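SPbeta prophage-derived uncharacterized protein YonK (Bacillus subtilis, PDB 2H4O) is of unknown function, a small prophage-encoded protein rich in beta strands that assembles as an octamer. Local coordinates at residues A[13-17]-A[18-22]. Residues are numbered along the deposited sequence; the frame is centred on the assembly and turned at random.
Sequences GFFDM and DVMEV
Asp16 and Glu21 pair across a tight beta hairpin that joins strand 14-16 to strand 21-25, closing through a G1 beta bulge in which Met20 and Glu21 together stand opposite the single residue Asp16. Two backbone hydrogen bonds set the register: Asp16 N to Glu21 O at 3.0 Å, and Glu21 N to Asp16 O at 2.8 Å. Met20 makes the bulge with positive phi and psi (54° and 53°), a backbone shape more usual for glycine or asparagine.

Among the side chains, Phe15 and Val22 form the neighbouring non-hydrogen-bonded pair and share one face of the sheet. Both are buried, as suits an aromatic and a branched apolar residue: Phe15 CD1 meets Val22 CG2 obliquely at 3.8 Å, while the selenium of selenomethionine Met20 lies at the ring edge. Val22 continues onto Phe35 of helix 35-40, and Phe15 packs on Val47 of a second subunit.

The polar side chains occupy the turn and the other face. Glu21 extends to a salt bridge with Lys60 of a third subunit. Asp16, ending its strand, has a short side chain whose carboxylate can accept from backbone N-H groups two and three residues on; chi1 of -169° sets CG trans to the backbone N, turning it toward that loop. There OD1 of Asp16 accepts a nearly straight bond from Val19 N at 3.1 Å, its N-H pointing almost straight down the carboxylate C-O bond, and a weak one from Asp18 N.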
loop_
_atom_site.group_PDB
_atom_site.type_symbol
_atom_site.label_atom_id
_atom_site.label_comp_id
_atom_site.label_asym_id
_atom_site.label_seq_id
_atom_site.Cartn_x
_atom_site.Cartn_y
_atom_site.Cartn_z
ATOM N N GLY A 13 -20.034 -7.401 -4.161
ATOM C CA GLY A 13 -21.432 -7.700 -3.895
ATOM C C GLY A 13 -21.739 -9.165 -3.599
ATOM O O GLY A 13 -20.852 -9.980 -3.436
ATOM N N PHE A 14 -23.014 -9.506 -3.526
ATOM C CA PHE A 14 -23.418 -10.882 -3.268
ATOM C C PHE A 14 -23.315 -11.683 -4.570
ATOM O O PHE A 14 -23.988 -11.396 -5.552
ATOM C CB PHE A 14 -24.838 -10.900 -2.757
ATOM C CG PHE A 14 -25.286 -12.231 -2.331
ATOM C CD1 PHE A 14 -24.948 -12.714 -1.071
ATOM C CD2 PHE A 14 -26.030 -13.037 -3.193
ATOM C CE1 PHE A 14 -25.356 -14.005 -0.679
ATOM C CE2 PHE A 14 -26.434 -14.309 -2.809
ATOM C CZ PHE A 14 -26.099 -14.793 -1.554
ATOM N N PHE A 15 -22.458 -12.694 -4.564
ATOM C CA PHE A 15 -22.196 -13.503 -5.747
ATOM C C PHE A 15 -23.046 -14.739 -5.957
ATOM O O PHE A 15 -23.116 -15.619 -5.112
ATOM C CB PHE A 15 -20.736 -13.916 -5.758
ATOM C CG PHE A 15 -20.346 -14.715 -6.954
ATOM C CD1 PHE A 15 -20.627 -14.253 -8.229
ATOM C CD2 PHE A 15 -19.620 -15.894 -6.820
ATOM C CE1 PHE A 15 -20.184 -14.949 -9.359
ATOM C CE2 PHE A 15 -19.174 -16.589 -7.949
ATOM C CZ PHE A 15 -19.459 -16.105 -9.221
ATOM N N ASP A 16 -23.683 -14.793 -7.121
ATOM C CA ASP A 16 -24.524 -15.912 -7.516
ATOM C C ASP A 16 -23.994 -16.400 -8.860
ATOM O O ASP A 16 -24.245 -15.793 -9.910
ATOM C CB ASP A 16 -25.976 -15.474 -7.646
ATOM C CG ASP A 16 -26.923 -16.652 -7.784
ATOM O OD1 ASP A 16 -26.911 -17.325 -8.844
ATOM O OD2 ASP A 16 -27.670 -16.912 -6.821
HETATM N N MSE A 17 -23.249 -17.500 -8.799
HETATM C CA MSE A 17 -22.609 -18.081 -9.959
HETATM C C MSE A 17 -23.538 -18.859 -10.852
HETATM O O MSE A 17 -23.172 -19.198 -11.976
HETATM C CB MSE A 17 -21.473 -18.984 -9.511
HETATM C CG MSE A 17 -20.650 -19.524 -10.658
HETATM SE SE MSE A 17 -19.441 -20.867 -10.053
HETATM C CE MSE A 17 -20.703 -21.996 -9.036
ATOM N N ASP A 18 -24.738 -19.137 -10.349
ATOM C CA ASP A 18 -25.740 -19.898 -11.105
ATOM C C ASP A 18 -26.250 -19.016 -12.239
ATOM O O ASP A 18 -26.306 -19.438 -13.395
ATOM C CB ASP A 18 -26.885 -20.309 -10.176
ATOM C CG ASP A 18 -26.387 -20.773 -8.812
ATOM O OD1 ASP A 18 -25.590 -21.735 -8.766
ATOM O OD2 ASP A 18 -26.779 -20.167 -7.782
ATOM N N VAL A 19 -26.590 -17.774 -11.898
ATOM C CA VAL A 19 -27.067 -16.807 -12.877
ATOM C C VAL A 19 -25.880 -15.946 -13.280
ATOM O O VAL A 19 -25.997 -15.059 -14.119
ATOM C CB VAL A 19 -28.135 -15.897 -12.280
ATOM C CG1 VAL A 19 -28.954 -15.261 -13.397
ATOM C CG2 VAL A 19 -29.017 -16.687 -11.337
HETATM N N MSE A 20 -24.734 -16.221 -12.660
HETATM C CA MSE A 20 -23.504 -15.487 -12.913
HETATM C C MSE A 20 -23.645 -13.971 -12.750
HETATM O O MSE A 20 -23.285 -13.195 -13.638
HETATM C CB MSE A 20 -22.975 -15.817 -14.305
HETATM C CG MSE A 20 -22.056 -17.033 -14.338
HETATM SE SE MSE A 20 -20.268 -16.749 -13.556
HETATM C CE MSE A 20 -19.310 -16.176 -15.128
ATOM N N GLU A 21 -24.155 -13.558 -11.592
ATOM C CA GLU A 21 -24.343 -12.144 -11.293
ATOM C C GLU A 21 -23.868 -11.725 -9.890
ATOM O O GLU A 21 -23.954 -12.468 -8.922
ATOM C CB GLU A 21 -25.815 -11.769 -11.432
ATOM C CG GLU A 21 -26.438 -12.180 -12.754
ATOM C CD GLU A 21 -27.888 -11.744 -12.878
ATOM O OE1 GLU A 21 -28.664 -11.956 -11.914
ATOM O OE2 GLU A 21 -28.249 -11.197 -13.946
ATOM N N VAL A 22 -23.346 -10.518 -9.797
ATOM C CA VAL A 22 -22.911 -9.979 -8.519
ATOM C C VAL A 22 -23.818 -8.783 -8.245
ATOM O O VAL A 22 -24.028 -7.920 -9.113
ATOM C CB VAL A 22 -21.434 -9.479 -8.547
ATOM C CG1 VAL A 22 -21.031 -8.996 -7.164
ATOM C CG2 VAL A 22 -20.513 -10.587 -9.042
#